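Local coordinates for protein inactive glucansucrase (Lactobacillus reuteri, PDB 5JBD) that is an inactive glucansucrase of glycoside hydrolase family 70, built around a circularly permuted TIM barrel and carrying a calcium ion, at residues A692-P697 with Y713-T718; L658-P663 with T722-G727. All blocks are in the same frame, centred on the assembly; numbering follows the deposited sequence.

Contact 1 of 2, residues A692-P697 with Y713-T718; sequences APAYTP and YNLGTT
Thr696 has OG1 beside its own backbone N (chi1 -57°), and both atoms turn to the carbonyl O of Asn714. OG1 of Thr696 gives its proton to Asn714 O at 2.7 Å, from 38° above the carbonyl plane. The bond from Thr696 N to Asn714 O is weak and bent, at 3.1 Å. Asn714 CG is anti to the backbone N (chi1 -175°), and its OD1 accepts from Gly716 N at 2.8 Å, in the plane of the side-chain carbonyl. This is an Asx turn, closed within 714-716.

Apolar contacts lie next to the polar ones. Ala694 CB packs on Leu715 CG at 3.8 Å. Tyr695 and Leu715 lie side by side and point the same way, with CD1 meeting CD1 at 3.9 Å. Leu262 of helix 249-263 and Leu730 of helix 727-739 also touch Leu715. Tyr695 OH bonds to Asp747 O in barrel strand 743-748.

Residues 692-697 follow barrel strand 688-691, so the contact folds one beta-to-alpha connection back on itself. Ala694 O receives a CA-H...O contact from Leu715 CA at 3.4 Å. One water donates to both Ala694 O and Leu715 O. The carbonyls of Asn714, Ala694 and Leu715 thus all have polar partners at this largely buried join, beside the apolar packing, and no charge of either segment takes part.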
ATOM      1  N   ALA A 692      -2.440  -8.989   7.029  1.00 25.21           N
ATOM      2  CA  ALA A 692      -1.486  -8.113   6.369  1.00 24.88           C
ATOM      3  C   ALA A 692      -0.870  -8.775   5.145  1.00 24.32           C
ATOM      4  O   ALA A 692      -0.768 -10.004   5.098  1.00 24.92           O
ATOM      5  CB  ALA A 692      -0.384  -7.719   7.349  1.00 26.45           C
ATOM      6  N   PRO A 693      -0.440  -7.969   4.159  1.00 23.08           N
ATOM      7  CA  PRO A 693       0.312  -8.566   3.061  1.00 22.96           C
ATOM      8  C   PRO A 693       1.544  -9.278   3.638  1.00 24.11           C
ATOM      9  O   PRO A 693       2.349  -8.665   4.344  1.00 24.60           O
ATOM     10  CB  PRO A 693       0.724  -7.350   2.213  1.00 22.74           C
ATOM     11  CG  PRO A 693       0.723  -6.211   3.177  1.00 22.67           C
ATOM     12  CD  PRO A 693      -0.442  -6.497   4.068  1.00 22.61           C
ATOM     13  N   ALA A 694       1.656 -10.576   3.361  1.00 24.91           N
ATOM     14  CA  ALA A 694       2.555 -11.447   4.101  1.00 25.10           C
ATOM     15  C   ALA A 694       3.911 -11.645   3.409  1.00 26.65           C
ATOM     16  O   ALA A 694       4.754 -12.375   3.912  1.00 27.33           O
ATOM     17  CB  ALA A 694       1.868 -12.784   4.326  1.00 26.05           C
ATOM     18  N   TYR A 695       4.135 -10.924   2.314  1.00 26.11           N
ATOM     19  CA  TYR A 695       5.248 -11.142   1.385  1.00 27.30           C
ATOM     20  C   TYR A 695       6.537 -10.648   2.033  1.00 28.28           C
ATOM     21  O   TYR A 695       6.499  -9.844   2.976  1.00 26.31           O
ATOM     22  CB  TYR A 695       4.964 -10.418   0.045  1.00 27.27           C
ATOM     23  CG  TYR A 695       3.501 -10.562  -0.334  1.00 27.07           C
ATOM     24  CD1 TYR A 695       2.981 -11.811  -0.669  1.00 27.29           C
ATOM     25  CD2 TYR A 695       2.615  -9.490  -0.228  1.00 26.84           C
ATOM     26  CE1 TYR A 695       1.641 -11.976  -0.942  1.00 25.67           C
ATOM     27  CE2 TYR A 695       1.271  -9.658  -0.503  1.00 26.75           C
ATOM     28  CZ  TYR A 695       0.791 -10.911  -0.849  1.00 26.30           C
ATOM     29  OH  TYR A 695      -0.546 -11.103  -1.132  1.00 25.13           O
ATOM     30  N   THR A 696       7.672 -11.162   1.550  1.00 29.89           N
ATOM     31  CA  THR A 696       8.987 -10.762   2.059  1.00 31.06           C
ATOM     32  C   THR A 696       9.193  -9.272   1.838  1.00 29.16           C
ATOM     33  O   THR A 696       9.171  -8.817   0.705  1.00 29.71           O
ATOM     34  CB  THR A 696      10.128 -11.518   1.338  1.00 34.39           C
ATOM     35  OG1 THR A 696       9.930 -12.926   1.496  1.00 36.32           O
ATOM     36  CG2 THR A 696      11.510 -11.122   1.917  1.00 36.12           C
ATOM     37  N   PRO A 697       9.376  -8.506   2.916  1.00 29.50           N
ATOM     38  CA  PRO A 697       9.482  -7.062   2.754  1.00 30.02           C
ATOM     39  C   PRO A 697      10.836  -6.613   2.220  1.00 31.63           C
ATOM     40  O   PRO A 697      11.850  -7.238   2.516  1.00 30.66           O
ATOM     41  CB  PRO A 697       9.278  -6.540   4.182  1.00 30.90           C
ATOM     42  CG  PRO A 697       9.777  -7.637   5.056  1.00 31.04           C
ATOM     43  CD  PRO A 697       9.402  -8.904   4.339  1.00 31.05           C
ATOM     44  N   TYR A 713       5.976 -14.844  -3.361  1.00 27.95           N
ATOM     45  CA  TYR A 713       5.701 -16.212  -2.932  1.00 27.88           C
ATOM     46  C   TYR A 713       6.367 -16.631  -1.629  1.00 29.42           C
ATOM     47  O   TYR A 713       5.921 -17.600  -1.026  1.00 33.03           O
ATOM     48  CB  TYR A 713       6.082 -17.190  -4.045  1.00 27.87           C
ATOM     49  CG  TYR A 713       5.186 -17.064  -5.251  1.00 26.22           C
ATOM     50  CD1 TYR A 713       5.479 -16.166  -6.280  1.00 25.22           C
ATOM     51  CD2 TYR A 713       4.027 -17.822  -5.363  1.00 26.40           C
ATOM     52  CE1 TYR A 713       4.643 -16.043  -7.383  1.00 24.47           C
ATOM     53  CE2 TYR A 713       3.191 -17.704  -6.471  1.00 26.04           C
ATOM     54  CZ  TYR A 713       3.504 -16.816  -7.476  1.00 24.02           C
ATOM     55  OH  TYR A 713       2.653 -16.719  -8.558  1.00 25.35           O
ATOM     56  N   ASN A 714       7.425 -15.944  -1.209  1.00 28.84           N
ATOM     57  CA  ASN A 714       8.092 -16.264   0.051  1.00 29.96           C
ATOM     58  C   ASN A 714       7.394 -15.463   1.138  1.00 27.66           C
ATOM     59  O   ASN A 714       7.607 -14.258   1.249  1.00 28.00           O
ATOM     60  CB  ASN A 714       9.595 -15.918  -0.037  1.00 30.94           C
ATOM     61  CG  ASN A 714      10.385 -16.326   1.202  1.00 32.94           C
ATOM     62  OD1 ASN A 714       9.851 -16.445   2.308  1.00 33.66           O
ATOM     63  ND2 ASN A 714      11.678 -16.572   1.008  1.00 35.59           N
ATOM     64  N   LEU A 715       6.596 -16.139   1.967  1.00 27.85           N
ATOM     65  CA  LEU A 715       5.917 -15.488   3.102  1.00 28.07           C
ATOM     66  C   LEU A 715       6.669 -15.637   4.438  1.00 29.15           C
ATOM     67  O   LEU A 715       6.069 -15.579   5.513  1.00 27.77           O
ATOM     68  CB  LEU A 715       4.448 -15.952   3.231  1.00 29.26           C
ATOM     69  CG  LEU A 715       3.375 -15.515   2.195  1.00 30.68           C
ATOM     70  CD1 LEU A 715       3.968 -15.248   0.833  1.00 31.00           C
ATOM     71  CD2 LEU A 715       2.126 -16.395   2.065  1.00 30.28           C
ATOM     72  N   GLY A 716       7.991 -15.799   4.355  1.00 29.78           N
ATOM     73  CA  GLY A 716       8.856 -15.870   5.516  1.00 31.37           C
ATOM     74  C   GLY A 716       9.250 -17.300   5.860  1.00 32.51           C
ATOM     75  O   GLY A 716       8.497 -18.245   5.608  1.00 33.63           O
ATOM     76  N   THR A 717      10.428 -17.435   6.451  1.00 32.42           N
ATOM     77  CA  THR A 717      10.927 -18.713   6.956  1.00 34.73           C
ATOM     78  C   THR A 717      11.263 -18.583   8.427  1.00 34.68           C
ATOM     79  O   THR A 717      11.251 -17.489   8.979  1.00 33.25           O
ATOM     80  CB  THR A 717      12.193 -19.130   6.209  1.00 33.61           C
ATOM     81  OG1 THR A 717      13.193 -18.116   6.371  1.00 32.38           O
ATOM     82  CG2 THR A 717      11.895 -19.320   4.719  1.00 33.65           C
ATOM     83  N   THR A 718      11.545 -19.712   9.063  1.00 35.56           N
ATOM     84  CA  THR A 718      11.939 -19.725  10.473  1.00 35.65           C
ATOM     85  C   THR A 718      13.173 -18.841  10.716  1.00 35.33           C
ATOM     86  O   THR A 718      13.196 -18.059  11.658  1.00 33.55           O
ATOM     87  CB  THR A 718      12.179 -21.169  10.946  1.00 38.26           C
ATOM     88  OG1 THR A 718      10.993 -21.942  10.717  1.00 36.04           O
ATOM     89  CG2 THR A 718      12.554 -21.219  12.440  1.00 40.62           C
TER
HETATM   90  O   HOH W   1       4.654 -13.382   6.411  1.00 23.05           O

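Contact 2 of 2, residues L658-P663 with T722-G727; sequences LFQPEP and TKYGSG
Lys723 lays its aliphatic chain across the carboxylate end of Glu662, and the two side chains cross at about a right angle. Glu662 OE1 sits 3.7 Å from Lys723 CA, while OE2 faces CG and CE from slightly farther off. The charges themselves do not pair: Glu662 OE2 and Lys723 NZ are 5.3 Å apart. The ammonium goes to main-chain oxygens instead. A bend at chi3 (-74°) brings Lys723 CE within 3.3 Å of Gln660 O. Beyond it, NZ donates to the same Gln660 O at 2.8 Å, tilted 22° from the carbonyl plane. The main polar partner of NZ is Tyr703 O, outside the two segments.

Both segments belong to beta-to-alpha connections of the TIM barrel. Residues 658-663 follow strand 652-654, and residues 722-727 lead into helix 727-739. Thr722 OG1 accepts Tyr724 N in an ST turn, and Ser726 is the N-cap of that helix.

Gln660 comes to the Tyr724 ring from the edge, with OE1 3.7 Å from CE1 and near the ring plane. The amide and ring planes are 64° apart. Lys723 CB sits over the centre of one face of the same ring. Tyr724 OH is bonded to Glu705 O. Pro663 CD lies 3.3 Å from Lys723 O. A water donates to Glu662 OE1 and to Thr722 O, 2.7 Å from the latter, and so ties the acidic side chain to the main chain of the ST turn.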
ATOM      1  N   LEU A 658       0.663  -0.243  10.050  1.00 25.75           N
ATOM      2  CA  LEU A 658       1.975   0.070   9.488  1.00 27.25           C
ATOM      3  C   LEU A 658       3.039   0.303  10.579  1.00 27.35           C
ATOM      4  O   LEU A 658       4.226   0.052  10.348  1.00 29.22           O
ATOM      5  CB  LEU A 658       1.901   1.323   8.597  1.00 27.46           C
ATOM      6  CG  LEU A 658       0.968   1.302   7.389  1.00 27.23           C
ATOM      7  CD1 LEU A 658       1.056   2.613   6.618  1.00 27.57           C
ATOM      8  CD2 LEU A 658       1.308   0.151   6.456  1.00 27.36           C
ATOM      9  N   PHE A 659       2.613   0.770  11.749  1.00 27.03           N
ATOM     10  CA  PHE A 659       3.513   1.145  12.852  1.00 28.85           C
ATOM     11  C   PHE A 659       3.685   0.036  13.881  1.00 28.82           C
ATOM     12  O   PHE A 659       4.211   0.255  14.976  1.00 29.27           O
ATOM     13  CB  PHE A 659       2.983   2.408  13.522  1.00 29.37           C
ATOM     14  CG  PHE A 659       2.809   3.545  12.566  1.00 28.45           C
ATOM     15  CD1 PHE A 659       3.890   4.346  12.217  1.00 28.96           C
ATOM     16  CD2 PHE A 659       1.564   3.804  11.990  1.00 29.55           C
ATOM     17  CE1 PHE A 659       3.741   5.391  11.321  1.00 28.50           C
ATOM     18  CE2 PHE A 659       1.405   4.851  11.093  1.00 29.17           C
ATOM     19  CZ  PHE A 659       2.493   5.649  10.758  1.00 28.90           C
ATOM     20  N   GLN A 660       3.254  -1.161  13.510  1.00 29.08           N
ATOM     21  CA  GLN A 660       3.466  -2.349  14.298  1.00 31.10           C
ATOM     22  C   GLN A 660       4.983  -2.554  14.388  1.00 29.35           C
ATOM     23  O   GLN A 660       5.672  -2.431  13.380  1.00 33.13           O
ATOM     24  CB  GLN A 660       2.777  -3.525  13.603  1.00 31.60           C
ATOM     25  CG  GLN A 660       2.586  -4.758  14.452  1.00 33.32           C
ATOM     26  CD  GLN A 660       1.904  -5.872  13.684  1.00 32.68           C
ATOM     27  OE1 GLN A 660       0.990  -5.640  12.877  1.00 31.16           O
ATOM     28  NE2 GLN A 660       2.339  -7.093  13.938  1.00 33.91           N
ATOM     29  N   PRO A 661       5.506  -2.811  15.592  1.00 29.81           N
ATOM     30  CA  PRO A 661       6.960  -2.972  15.739  1.00 30.74           C
ATOM     31  C   PRO A 661       7.462  -4.344  15.277  1.00 32.00           C
ATOM     32  O   PRO A 661       6.679  -5.288  15.168  1.00 30.12           O
ATOM     33  CB  PRO A 661       7.159  -2.840  17.248  1.00 30.68           C
ATOM     34  CG  PRO A 661       5.930  -3.448  17.821  1.00 31.27           C
ATOM     35  CD  PRO A 661       4.809  -3.019  16.875  1.00 30.52           C
ATOM     36  N   GLU A 662       8.768  -4.449  15.031  1.00 34.65           N
ATOM     37  CA  GLU A 662       9.396  -5.752  14.831  1.00 34.02           C
ATOM     38  C   GLU A 662       9.261  -6.530  16.149  1.00 32.20           C
ATOM     39  O   GLU A 662       9.377  -5.938  17.225  1.00 34.38           O
ATOM     40  CB  GLU A 662      10.862  -5.591  14.425  1.00 36.05           C
ATOM     41  CG  GLU A 662      11.068  -4.978  13.042  1.00 36.01           C
ATOM     42  CD  GLU A 662      10.674  -5.894  11.878  1.00 37.57           C
ATOM     43  OE1 GLU A 662      10.551  -7.128  12.060  1.00 36.02           O
ATOM     44  OE2 GLU A 662      10.511  -5.378  10.750  1.00 38.74           O
ATOM     45  N   PRO A 663       8.946  -7.839  16.080  1.00 31.17           N
ATOM     46  CA  PRO A 663       8.713  -8.600  17.313  1.00 31.74           C
ATOM     47  C   PRO A 663      10.006  -8.838  18.095  1.00 31.76           C
ATOM     48  O   PRO A 663      11.060  -9.087  17.505  1.00 33.15           O
ATOM     49  CB  PRO A 663       8.142  -9.926  16.814  1.00 31.35           C
ATOM     50  CG  PRO A 663       8.737 -10.088  15.464  1.00 31.28           C
ATOM     51  CD  PRO A 663       8.869  -8.703  14.889  1.00 31.18           C
ATOM     52  N   THR A 722       9.094 -12.650   8.260  1.00 30.57           N
ATOM     53  CA  THR A 722       8.669 -11.297   7.912  1.00 30.04           C
ATOM     54  C   THR A 722       8.444 -10.597   9.253  1.00 30.46           C
ATOM     55  O   THR A 722       8.729 -11.182  10.303  1.00 31.43           O
ATOM     56  CB  THR A 722       7.374 -11.315   7.072  1.00 28.61           C
ATOM     57  OG1 THR A 722       6.295 -11.808   7.875  1.00 27.13           O
ATOM     58  CG2 THR A 722       7.566 -12.202   5.827  1.00 27.98           C
ATOM     59  N   LYS A 723       7.931  -9.371   9.250  1.00 29.69           N
ATOM     60  CA  LYS A 723       7.552  -8.738  10.512  1.00 29.36           C
ATOM     61  C   LYS A 723       6.630  -9.652  11.326  1.00 29.48           C
ATOM     62  O   LYS A 723       6.755  -9.730  12.552  1.00 29.49           O
ATOM     63  CB  LYS A 723       6.872  -7.374  10.290  1.00 30.52           C
ATOM     64  CG  LYS A 723       6.668  -6.585  11.590  1.00 30.78           C
ATOM     65  CD  LYS A 723       5.820  -5.330  11.413  1.00 30.36           C
ATOM     66  CE  LYS A 723       6.584  -4.217  10.709  1.00 31.01           C
ATOM     67  NZ  LYS A 723       5.781  -2.969  10.645  1.00 31.27           N
ATOM     68  N   TYR A 724       5.729 -10.358  10.632  1.00 28.04           N
ATOM     69  CA  TYR A 724       4.604 -11.065  11.264  1.00 27.56           C
ATOM     70  C   TYR A 724       4.969 -12.469  11.737  1.00 27.72           C
ATOM     71  O   TYR A 724       4.334 -13.006  12.657  1.00 28.52           O
ATOM     72  CB  TYR A 724       3.397 -11.096  10.294  1.00 26.08           C
ATOM     73  CG  TYR A 724       3.113  -9.722   9.712  1.00 24.78           C
ATOM     74  CD1 TYR A 724       2.584  -8.710  10.506  1.00 23.99           C
ATOM     75  CD2 TYR A 724       3.447  -9.417   8.394  1.00 24.34           C
ATOM     76  CE1 TYR A 724       2.354  -7.431  10.000  1.00 23.37           C
ATOM     77  CE2 TYR A 724       3.211  -8.152   7.866  1.00 24.71           C
ATOM     78  CZ  TYR A 724       2.656  -7.157   8.678  1.00 24.05           C
ATOM     79  OH  TYR A 724       2.452  -5.899   8.166  1.00 23.30           O
ATOM     80  N   GLY A 725       5.982 -13.062  11.100  1.00 27.80           N
ATOM     81  CA  GLY A 725       6.430 -14.428  11.400  1.00 27.67           C
ATOM     82  C   GLY A 725       6.833 -15.190  10.143  1.00 27.17           C
ATOM     83  O   GLY A 725       7.133 -14.586   9.109  1.00 26.18           O
ATOM     84  N   SER A 726       6.903 -16.515  10.283  1.00 27.51           N
ATOM     85  CA  SER A 726       7.247 -17.440   9.195  1.00 28.02           C
ATOM     86  C   SER A 726       5.988 -17.930   8.470  1.00 27.86           C
ATOM     87  O   SER A 726       4.862 -17.806   8.974  1.00 27.91           O
ATOM     88  CB  SER A 726       7.997 -18.649   9.751  1.00 27.63           C
ATOM     89  OG  SER A 726       7.180 -19.394  10.645  1.00 26.91           O
ATOM     90  N   GLY A 727       6.214 -18.526   7.302  1.00 28.53           N
ATOM     91  CA  GLY A 727       5.156 -19.141   6.522  1.00 28.11           C
ATOM     92  C   GLY A 727       4.503 -20.301   7.253  1.00 29.73           C
ATOM     93  O   GLY A 727       3.279 -20.484   7.164  1.00 27.15           O
TER
HETATM   94  O   HOH W   2      10.712 -10.069  11.824  1.00 33.08           O

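In the fold
The centres of the two contacts lie 10 Å apart, and their loops touch directly. Residues 692-697, 713-718 and 722-727 all belong to the connection between barrel strand 688-691 and helix 727-739. Residues 658-663 come from the preceding one, after strand 652-654. Gly716 O and Gly727 N, 2.9 Å apart, probably form a hydrogen bond that joins contact 1 to the start of that helix. Ala692 CB packs on Tyr724 CZ at 3.4 Å, and Ala694 O meets Thr722 CG2 at the same distance. Neither contact contains a calcium ligand; the metal is held by Glu237, Asp243, Asn287 and Asn751.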